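Local coordinates for bifunctional protein PutA (PDB 5UR2) that probably oxidises L-proline to L-glutamate in two steps, pairing a flavin-dependent proline dehydrogenase with an NAD-dependent glutamate semialdehyde dehydrogenase, at residues E468-F473 with E589-I594; W42-E47 with E422-E427. All coordinates share one frame; numbering follows the deposited sequence.

In the fold
The two contacts come in series along the chain and share no helix, strand or sheet. Contact 2 opens first: it joins helix 35-45, near the N-terminus, to the end of helix 409-423. The sequence between its segments includes all eight strands of the parallel proline dehydrogenase barrel; at its ends the N-terminal helix 35-45 meets the barrel helix that lies beside the modified flavin. Contact 1 follows, setting the loop between helices 440-444 and 476-491 on helix 587-611 of the aldehyde dehydrogenase part. The centres of contact 1 and contact 2 are about 37 Å apart, and the nearest atoms of contact 1 and contact 2 about 24 Å. One thus belongs to the flavin-binding half, the other to the stretch of chain that leads into the aldehyde dehydrogenase part.

Contact 1: E468-F473 with E589-I594; sequences EPLLDF and EADGDI
The carboxylate of Asp591 has the side chain of Leu471 across one face, while Leu470 comes up near its OD2 end on the opposite side of the plane. Over the first face, Leu471 CG lies 3.6 Å from Asp591 OD1, and Leu471 CD1 is also above the group, 4.0 Å from Asp591 CG. On the other side Leu470 CB approaches Asp591 OD2 to 3.3 Å. The polar grip comes close to the carboxylate plane: Leu471 N donates to Asp591 OD2 at 2.7 Å, with an N-H...O angle of 153°, meeting the syn side and tilted 19° out of the plane toward the face that Leu471 covers. With CG opposite the backbone N (chi1 178°), Asp591 projects from its helix to the loop backbone. A water donates both to the same OD2 and to Leu471 O, so one carboxylate oxygen serves the N-H directly and the C=O of the same residue by way of the water.

Here the irregular chain leading into helix 476-491 runs across helix 587-611 of the aldehyde dehydrogenase part. Gly592, without a side chain, presents its bare backbone to Leu470, whose CD2 sits 3.8 Å from Gly592 CA and equally far from Asp591 O. The second carboxylate oxygen, OD1, is taken by a salt bridge to Arg572 NE. That guanidinium also reaches Glu468 OE2 and Pro469 O, and its charge would be expected to keep Asp591 ionised. Further along the loop, Leu470 O accepts a bond from Trp319 NE1.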
ATOM      1  N   GLU B 468      -4.151  -6.536 -21.475  1.00 20.37           N
ATOM      2  CA  GLU B 468      -4.843  -7.084 -22.635  1.00 21.08           C
ATOM      3  C   GLU B 468      -3.940  -7.089 -23.872  1.00 21.67           C
ATOM      4  O   GLU B 468      -3.361  -6.046 -24.222  1.00 18.41           O
ATOM      5  CB  GLU B 468      -6.101  -6.256 -22.904  1.00 23.16           C
ATOM      6  CG  GLU B 468      -6.835  -6.649 -24.167  1.00 20.18           C
ATOM      7  CD  GLU B 468      -7.623  -7.938 -24.036  1.00 18.67           C
ATOM      8  OE1 GLU B 468      -7.864  -8.412 -22.900  1.00 24.89           O
ATOM      9  OE2 GLU B 468      -7.999  -8.485 -25.085  1.00 26.74           O
ATOM     10  N   PRO B 469      -3.819  -8.215 -24.574  1.00 18.48           N
ATOM     11  CA  PRO B 469      -3.022  -8.230 -25.809  1.00 20.86           C
ATOM     12  C   PRO B 469      -3.640  -7.351 -26.883  1.00 20.22           C
ATOM     13  O   PRO B 469      -4.859  -7.293 -27.037  1.00 15.56           O
ATOM     14  CB  PRO B 469      -3.044  -9.708 -26.243  1.00 14.52           C
ATOM     15  CG  PRO B 469      -3.448 -10.471 -25.038  1.00 22.87           C
ATOM     16  CD  PRO B 469      -4.325  -9.549 -24.217  1.00 17.59           C
ATOM     17  N   LEU B 470      -2.782  -6.665 -27.629  1.00 18.75           N
ATOM     18  CA  LEU B 470      -3.264  -5.901 -28.770  1.00 22.96           C
ATOM     19  C   LEU B 470      -3.411  -6.817 -29.977  1.00 24.40           C
ATOM     20  O   LEU B 470      -2.860  -7.915 -30.025  1.00 20.28           O
ATOM     21  CB  LEU B 470      -2.310  -4.759 -29.125  1.00 24.36           C
ATOM     22  CG  LEU B 470      -2.117  -3.743 -27.988  1.00 33.53           C
ATOM     23  CD1 LEU B 470      -1.334  -2.520 -28.455  1.00 29.91           C
ATOM     24  CD2 LEU B 470      -3.467  -3.349 -27.394  1.00 32.15           C
ATOM     25  N   LEU B 471      -4.153  -6.344 -30.963  1.00 25.85           N
ATOM     26  CA  LEU B 471      -4.353  -7.126 -32.165  1.00 23.55           C
ATOM     27  C   LEU B 471      -3.055  -7.239 -32.969  1.00 23.19           C
ATOM     28  O   LEU B 471      -2.216  -6.330 -32.987  1.00 22.81           O
ATOM     29  CB  LEU B 471      -5.443  -6.492 -33.028  1.00 20.63           C
ATOM     30  CG  LEU B 471      -6.891  -6.559 -32.567  1.00 27.80           C
ATOM     31  CD1 LEU B 471      -7.767  -5.658 -33.439  1.00 25.83           C
ATOM     32  CD2 LEU B 471      -7.391  -8.005 -32.628  1.00 28.40           C
ATOM     33  N   ASP B 472      -2.915  -8.372 -33.657  1.00 23.63           N
ATOM     34  CA  ASP B 472      -1.836  -8.612 -34.617  1.00 22.89           C
ATOM     35  C   ASP B 472      -2.418  -8.409 -36.011  1.00 27.64           C
ATOM     36  O   ASP B 472      -3.089  -9.301 -36.546  1.00 26.82           O
ATOM     37  CB  ASP B 472      -1.273 -10.026 -34.444  1.00 17.47           C
ATOM     38  CG  ASP B 472      -0.105 -10.329 -35.395  1.00 20.83           C
ATOM     39  OD1 ASP B 472       0.353  -9.427 -36.130  1.00 25.98           O
ATOM     40  OD2 ASP B 472       0.377 -11.473 -35.381  1.00 26.49           O
ATOM     41  N   PHE B 473      -2.166  -7.240 -36.612  1.00 22.29           N
ATOM     42  CA  PHE B 473      -2.775  -6.995 -37.916  1.00 25.57           C
ATOM     43  C   PHE B 473      -2.078  -7.733 -39.055  1.00 28.20           C
ATOM     44  O   PHE B 473      -2.523  -7.627 -40.213  1.00 22.14           O
ATOM     45  CB  PHE B 473      -2.854  -5.491 -38.205  1.00 23.10           C
ATOM     46  CG  PHE B 473      -4.032  -4.813 -37.520  1.00 23.96           C
ATOM     47  CD1 PHE B 473      -5.331  -5.182 -37.832  1.00 19.39           C
ATOM     48  CD2 PHE B 473      -3.835  -3.808 -36.580  1.00 23.44           C
ATOM     49  CE1 PHE B 473      -6.408  -4.578 -37.215  1.00 25.12           C
ATOM     50  CE2 PHE B 473      -4.915  -3.196 -35.958  1.00 20.45           C
ATOM     51  CZ  PHE B 473      -6.196  -3.577 -36.274  1.00 22.86           C
ATOM     52  N   GLU B 589      -3.317   2.677 -33.157  1.00 18.44           N
ATOM     53  CA  GLU B 589      -3.555   3.600 -32.046  1.00 23.65           C
ATOM     54  C   GLU B 589      -4.922   3.371 -31.409  1.00 22.78           C
ATOM     55  O   GLU B 589      -5.042   3.283 -30.185  1.00 22.49           O
ATOM     56  CB  GLU B 589      -3.424   5.037 -32.544  1.00 23.27           C
ATOM     57  CG  GLU B 589      -2.052   5.309 -33.092  1.00 25.61           C
ATOM     58  CD  GLU B 589      -1.040   5.357 -31.979  1.00 32.35           C
ATOM     59  OE1 GLU B 589      -1.162   6.245 -31.101  1.00 31.09           O
ATOM     60  OE2 GLU B 589      -0.181   4.452 -31.934  1.00 35.79           O
ATOM     61  N   ALA B 590      -5.964   3.244 -32.236  1.00 23.98           N
ATOM     62  CA  ALA B 590      -7.294   2.964 -31.715  1.00 15.31           C
ATOM     63  C   ALA B 590      -7.336   1.611 -30.999  1.00 23.70           C
ATOM     64  O   ALA B 590      -7.989   1.476 -29.959  1.00 22.95           O
ATOM     65  CB  ALA B 590      -8.318   3.005 -32.849  1.00 15.65           C
ATOM     66  N   ASP B 591      -6.672   0.587 -31.559  1.00 21.44           N
ATOM     67  CA  ASP B 591      -6.623  -0.728 -30.909  1.00 23.30           C
ATOM     68  C   ASP B 591      -5.951  -0.646 -29.542  1.00 22.90           C
ATOM     69  O   ASP B 591      -6.433  -1.230 -28.563  1.00 22.11           O
ATOM     70  CB  ASP B 591      -5.885  -1.740 -31.792  1.00 22.55           C
ATOM     71  CG  ASP B 591      -5.757  -3.114 -31.133  1.00 22.25           C
ATOM     72  OD1 ASP B 591      -6.739  -3.614 -30.547  1.00 24.24           O
ATOM     73  OD2 ASP B 591      -4.656  -3.681 -31.184  1.00 28.53           O
ATOM     74  N   GLY B 592      -4.815   0.049 -29.472  1.00 17.74           N
ATOM     75  CA  GLY B 592      -4.183   0.282 -28.188  1.00 18.63           C
ATOM     76  C   GLY B 592      -5.103   1.003 -27.219  1.00 21.11           C
ATOM     77  O   GLY B 592      -5.051   0.756 -26.007  1.00 16.99           O
ATOM     78  N   ASP B 593      -5.964   1.894 -27.739  1.00 18.82           N
ATOM     79  CA  ASP B 593      -6.920   2.600 -26.883  1.00 17.39           C
ATOM     80  C   ASP B 593      -7.912   1.637 -26.245  1.00 22.88           C
ATOM     81  O   ASP B 593      -8.206   1.737 -25.046  1.00 21.25           O
ATOM     82  CB  ASP B 593      -7.660   3.680 -27.676  1.00 14.60           C
ATOM     83  CG  ASP B 593      -8.213   4.798 -26.765  1.00 35.76           C
ATOM     84  OD1 ASP B 593      -7.466   5.747 -26.486  1.00 39.62           O
ATOM     85  OD2 ASP B 593      -9.371   4.710 -26.292  1.00 31.57           O
ATOM     86  N   ILE B 594      -8.448   0.701 -27.032  1.00 19.71           N
ATOM     87  CA  ILE B 594      -9.365  -0.294 -26.479  1.00 18.40           C
ATOM     88  C   ILE B 594      -8.654  -1.152 -25.436  1.00 22.04           C
ATOM     89  O   ILE B 594      -9.215  -1.463 -24.371  1.00 18.22           O
ATOM     90  CB  ILE B 594      -9.966  -1.166 -27.596  1.00 17.30           C
ATOM     91  CG1 ILE B 594     -10.467  -0.309 -28.762  1.00 24.98           C
ATOM     92  CG2 ILE B 594     -11.063  -2.032 -27.043  1.00 23.31           C
ATOM     93  CD1 ILE B 594     -11.369   0.834 -28.372  1.00 22.64           C
TER
HETATM   94  O   HOH W   1      -2.557  -3.650 -33.101  1.00 26.16           O

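Contact 2: W42-E47 with E422-E427; sequences WSMKNE and ENTSNE. With P5F (N-propargylglycine-modified flavin adenine dinucleotide), chain F.
At the end of helix 409-423, the helix that follows the last barrel strand of the proline dehydrogenase domain, the chain faces the adenosine half of the modified flavin with Glu422 and Glu427 and helix 35-45 of the N-terminal region with Thr424. Met44 and Thr424 carry the protein contact. Met44 CG rests 3.8 Å from Thr424 CB and 4.0 Å from its methyl CG2, and Met44 SD lies 4.1 Å from Thr424 CA. Thr424 meets it with carbon: at chi1 62° OG1 is turned to Leu420 O, one helical turn back, to which it is hydrogen-bonded. The neighbouring Asn423 directs its amide away from Met44, ND2 bonding to Tyr36 OH at the start of helix 35-45.

Beyond Thr424 the chain makes an ST turn, Ser425 OG accepting from Glu427 N at 3.2 Å. This turn carries Glu427 round to the adenine, where its CG lies 3.6 Å from P5F N7A, coming in from beyond that atom and raised from the ring plane. Glu422 works on the sugar: extended at chi1 (-171°) and bent at chi2, it places OE2 2.9 Å from the ribose hydroxyl P5F O3B.

The two faces of the segment therefore differ in chemistry. Toward the N-terminal helix the contact is van der Waals packing of carbon and sulfur with no hydrogen bond across it, whereas toward the cofactor a carboxylate meets the ribose hydroxyl and aliphatic carbons meet the adenine.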
ATOM      1  N   TRP B  42      34.839 -15.983 -18.803  1.00 43.37           N
ATOM      2  CA  TRP B  42      34.373 -15.096 -17.739  1.00 40.79           C
ATOM      3  C   TRP B  42      32.879 -14.805 -17.881  1.00 43.95           C
ATOM      4  O   TRP B  42      32.154 -14.761 -16.880  1.00 45.18           O
ATOM      5  CB  TRP B  42      35.185 -13.801 -17.738  1.00 37.44           C
ATOM      6  N   SER B  43      32.391 -14.659 -19.119  1.00 41.44           N
ATOM      7  CA  SER B  43      30.972 -14.380 -19.329  1.00 49.69           C
ATOM      8  C   SER B  43      30.093 -15.560 -18.918  1.00 53.93           C
ATOM      9  O   SER B  43      29.033 -15.365 -18.308  1.00 50.79           O
ATOM     10  CB  SER B  43      30.713 -14.009 -20.791  1.00 51.92           C
ATOM     11  OG  SER B  43      31.188 -12.707 -21.079  1.00 55.74           O
ATOM     12  N   MET B  44      30.504 -16.790 -19.248  1.00 49.19           N
ATOM     13  CA  MET B  44      29.693 -17.936 -18.869  1.00 46.65           C
ATOM     14  C   MET B  44      29.724 -18.178 -17.366  1.00 50.20           C
ATOM     15  O   MET B  44      28.790 -18.785 -16.834  1.00 49.23           O
ATOM     16  CB  MET B  44      30.156 -19.182 -19.629  1.00 50.55           C
ATOM     17  CG  MET B  44      29.792 -19.176 -21.117  1.00 53.42           C
ATOM     18  SD  MET B  44      30.373 -20.640 -22.030  1.00 59.52           S
ATOM     19  CE  MET B  44      32.148 -20.429 -21.945  1.00 60.88           C
ATOM     20  N   LYS B  45      30.751 -17.682 -16.668  1.00 52.65           N
ATOM     21  CA  LYS B  45      30.873 -17.850 -15.224  1.00 50.77           C
ATOM     22  C   LYS B  45      30.148 -16.776 -14.413  1.00 55.76           C
ATOM     23  O   LYS B  45      29.833 -17.022 -13.242  1.00 55.25           O
ATOM     24  CB  LYS B  45      32.351 -17.874 -14.819  1.00 46.56           C
ATOM     25  N   ASN B  46      29.907 -15.587 -14.982  1.00 55.17           N
ATOM     26  CA  ASN B  46      29.380 -14.442 -14.232  1.00 52.57           C
ATOM     27  C   ASN B  46      28.420 -13.649 -15.117  1.00 49.87           C
ATOM     28  O   ASN B  46      28.851 -13.002 -16.078  1.00 45.16           O
ATOM     29  CB  ASN B  46      30.539 -13.566 -13.734  1.00 56.38           C
ATOM     30  CG  ASN B  46      30.077 -12.254 -13.109  1.00 61.91           C
ATOM     31  OD1 ASN B  46      28.935 -12.118 -12.666  1.00 67.58           O
ATOM     32  ND2 ASN B  46      30.988 -11.290 -13.042  1.00 61.61           N
ATOM     33  N   GLU B  47      27.128 -13.652 -14.759  1.00 50.25           N
ATOM     34  CA  GLU B  47      26.113 -13.004 -15.591  1.00 46.99           C
ATOM     35  C   GLU B  47      26.242 -11.483 -15.598  1.00 48.54           C
ATOM     36  O   GLU B  47      25.953 -10.850 -16.620  1.00 47.53           O
ATOM     37  CB  GLU B  47      24.707 -13.399 -15.136  1.00 40.33           C
ATOM     38  N   GLU B 422      25.311 -16.464 -28.970  1.00 30.43           N
ATOM     39  CA  GLU B 422      25.088 -17.862 -29.330  1.00 33.84           C
ATOM     40  C   GLU B 422      26.130 -18.785 -28.694  1.00 37.37           C
ATOM     41  O   GLU B 422      25.794 -19.841 -28.144  1.00 33.01           O
ATOM     42  CB  GLU B 422      25.108 -18.022 -30.849  1.00 35.81           C
ATOM     43  CG  GLU B 422      24.667 -19.396 -31.290  1.00 45.45           C
ATOM     44  CD  GLU B 422      23.247 -19.713 -30.839  1.00 51.47           C
ATOM     45  OE1 GLU B 422      23.080 -20.653 -30.019  1.00 53.14           O
ATOM     46  OE2 GLU B 422      22.314 -18.984 -31.267  1.00 50.52           O
ATOM     47  N   ASN B 423      27.404 -18.397 -28.760  1.00 29.46           N
ATOM     48  CA  ASN B 423      28.466 -19.285 -28.313  1.00 30.68           C
ATOM     49  C   ASN B 423      28.488 -19.444 -26.797  1.00 37.73           C
ATOM     50  O   ASN B 423      28.978 -20.462 -26.298  1.00 46.84           O
ATOM     51  CB  ASN B 423      29.814 -18.771 -28.815  1.00 36.99           C
ATOM     52  CG  ASN B 423      29.943 -18.854 -30.317  1.00 43.39           C
ATOM     53  OD1 ASN B 423      29.214 -19.593 -30.972  1.00 42.51           O
ATOM     54  ND2 ASN B 423      30.865 -18.082 -30.874  1.00 49.39           N
ATOM     55  N   THR B 424      27.975 -18.472 -26.045  1.00 34.91           N
ATOM     56  CA  THR B 424      27.908 -18.589 -24.588  1.00 36.29           C
ATOM     57  C   THR B 424      26.562 -19.097 -24.097  1.00 38.31           C
ATOM     58  O   THR B 424      26.346 -19.159 -22.881  1.00 38.50           O
ATOM     59  CB  THR B 424      28.188 -17.242 -23.907  1.00 26.39           C
ATOM     60  OG1 THR B 424      27.174 -16.290 -24.291  1.00 27.36           O
ATOM     61  CG2 THR B 424      29.576 -16.742 -24.279  1.00 28.27           C
ATOM     62  N   SER B 425      25.656 -19.450 -25.005  1.00 30.79           N
ATOM     63  CA  SER B 425      24.342 -19.931 -24.609  1.00 30.28           C
ATOM     64  C   SER B 425      24.439 -21.290 -23.916  1.00 32.49           C
ATOM     65  O   SER B 425      25.238 -22.151 -24.302  1.00 31.29           O
ATOM     66  CB  SER B 425      23.437 -20.014 -25.838  1.00 30.44           C
ATOM     67  OG  SER B 425      22.317 -20.844 -25.606  1.00 36.10           O
ATOM     68  N   ASN B 426      23.598 -21.486 -22.891  1.00 39.53           N
ATOM     69  CA  ASN B 426      23.581 -22.758 -22.168  1.00 42.97           C
ATOM     70  C   ASN B 426      23.151 -23.914 -23.061  1.00 38.85           C
ATOM     71  O   ASN B 426      23.524 -25.066 -22.806  1.00 39.00           O
ATOM     72  CB  ASN B 426      22.657 -22.665 -20.956  1.00 48.43           C
ATOM     73  CG  ASN B 426      23.333 -22.040 -19.759  1.00 60.82           C
ATOM     74  OD1 ASN B 426      24.419 -22.469 -19.358  1.00 65.75           O
ATOM     75  ND2 ASN B 426      22.696 -21.023 -19.175  1.00 61.47           N
ATOM     76  N   GLU B 427      22.375 -23.633 -24.103  1.00 33.34           N
ATOM     77  CA  GLU B 427      21.883 -24.665 -25.004  1.00 36.32           C
ATOM     78  C   GLU B 427      22.766 -24.881 -26.221  1.00 30.99           C
ATOM     79  O   GLU B 427      22.397 -25.673 -27.093  1.00 31.94           O
ATOM     80  CB  GLU B 427      20.465 -24.326 -25.470  1.00 45.02           C
ATOM     81  CG  GLU B 427      19.504 -24.010 -24.349  1.00 53.96           C
ATOM     82  CD  GLU B 427      19.322 -25.182 -23.406  1.00 65.17           C
ATOM     83  OE1 GLU B 427      19.523 -26.341 -23.834  1.00 66.73           O
ATOM     84  OE2 GLU B 427      18.961 -24.942 -22.238  1.00 72.50           O
TER
HETATM   85  PA  P5F F1001      22.848 -25.653 -32.073  1.00 25.26           P
HETATM   86  O1A P5F F1001      22.696 -27.185 -32.357  1.00 30.61           O
HETATM   87  O2A P5F F1001      23.541 -25.260 -30.865  1.00 23.04           O
HETATM   88  O5B P5F F1001      21.553 -24.905 -31.902  1.00 24.68           O
HETATM   89  C5B P5F F1001      21.411 -23.629 -31.289  1.00 16.78           C
HETATM   90  C4B P5F F1001      20.018 -23.080 -31.631  1.00 20.64           C
HETATM   91  O4B P5F F1001      18.972 -23.723 -30.942  1.00 25.39           O
HETATM   92  C3B P5F F1001      19.782 -21.621 -31.370  1.00 17.28           C
HETATM   93  O3B P5F F1001      20.344 -20.810 -32.329  1.00 18.70           O
HETATM   94  C2B P5F F1001      18.308 -21.534 -31.354  1.00 17.09           C
HETATM   95  O2B P5F F1001      17.839 -21.479 -32.657  1.00 18.70           O
HETATM   96  C1B P5F F1001      17.909 -22.832 -30.748  1.00 22.79           C
HETATM   97  N9A P5F F1001      17.637 -22.771 -29.335  1.00 19.76           N
HETATM   98  C8A P5F F1001      18.486 -22.353 -28.319  1.00 21.14           C
HETATM   99  N7A P5F F1001      17.846 -22.478 -27.150  1.00 23.15           N
HETATM  100  C5A P5F F1001      16.565 -22.994 -27.357  1.00 21.13           C
HETATM  101  C6A P5F F1001      15.480 -23.305 -26.541  1.00 30.15           C
HETATM  102  N6A P5F F1001      15.558 -23.127 -25.119  1.00 28.95           N
HETATM  103  N1A P5F F1001      14.338 -23.780 -27.074  1.00 25.32           N
HETATM  104  C2A P5F F1001      14.218 -23.971 -28.405  1.00 17.31           C
HETATM  105  N3A P5F F1001      15.252 -23.648 -29.234  1.00 20.52           N
HETATM  106  C4A P5F F1001      16.412 -23.177 -28.759  1.00 11.73           C
HETATM  107  N1  P5F F1001      19.142 -17.781 -38.461  1.00 32.81           N
HETATM  108  C2  P5F F1001      17.896 -17.154 -38.830  1.00 27.86           C
HETATM  109  O2  P5F F1001      16.888 -17.105 -37.893  1.00 28.25           O
HETATM  110  N3  P5F F1001      17.704 -16.604 -40.139  1.00 42.77           N
HETATM  111  C4  P5F F1001      18.720 -16.642 -41.126  1.00 45.20           C
HETATM  112  O4  P5F F1001      18.465 -16.086 -42.386  1.00 38.12           O
HETATM  113  C4X P5F F1001      20.039 -17.295 -40.735  1.00 42.68           C
HETATM  114  N5  P5F F1001      21.200 -17.271 -41.623  1.00 44.45           N
HETATM  115  C5X P5F F1001      22.241 -18.281 -41.351  1.00 44.35           C
HETATM  116  C6  P5F F1001      23.155 -18.722 -42.450  1.00 35.93           C
HETATM  117  C7  P5F F1001      24.098 -19.754 -42.214  1.00 36.35           C
HETATM  118  C7M P5F F1001      25.016 -20.191 -43.335  1.00 38.53           C
HETATM  119  C8  P5F F1001      24.182 -20.378 -40.933  1.00 37.04           C
HETATM  120  C8M P5F F1001      25.170 -21.481 -40.647  1.00 35.48           C
HETATM  121  C9  P5F F1001      23.320 -19.969 -39.889  1.00 44.42           C
HETATM  122  C9A P5F F1001      22.327 -18.883 -40.127  1.00 44.53           C
HETATM  123  N10 P5F F1001      21.421 -18.477 -39.051  1.00 42.88           N
HETATM  124  C10 P5F F1001      20.203 -17.828 -39.448  1.00 37.02           C
HETATM  125  C1' P5F F1001      21.623 -18.873 -37.635  1.00 45.64           C
HETATM  126  C2' P5F F1001      21.084 -20.272 -37.335  1.00 38.89           C
HETATM  127  O2' P5F F1001      19.711 -20.238 -37.414  1.00 37.21           O
HETATM  128  C3' P5F F1001      21.498 -20.844 -35.977  1.00 40.40           C
HETATM  129  O3' P5F F1001      20.987 -20.032 -34.987  1.00 41.32           O
HETATM  130  C4' P5F F1001      22.999 -20.955 -35.753  1.00 38.78           C
HETATM  131  O4' P5F F1001      23.585 -21.137 -36.996  1.00 37.99           O
HETATM  132  C5' P5F F1001      23.437 -22.004 -34.713  1.00 38.49           C
HETATM  133  O5' P5F F1001      22.694 -23.207 -34.765  1.00 40.31           O
HETATM  134  P   P5F F1001      23.310 -24.700 -34.614  1.00 31.20           P
HETATM  135  O1P P5F F1001      22.562 -25.883 -35.339  1.00 39.18           O
HETATM  136  O2P P5F F1001      24.809 -24.424 -35.013  1.00 31.65           O
HETATM  137  O3P P5F F1001      23.628 -24.797 -33.006  1.00 26.14           O
HETATM  138  C21 P5F F1001      21.562 -14.686 -41.452  1.00 57.11           C
HETATM  139  C22 P5F F1001      21.385 -16.010 -41.654  1.00 60.85           C
HETATM  140  C23 P5F F1001      20.464 -13.668 -41.807  1.00 57.60           C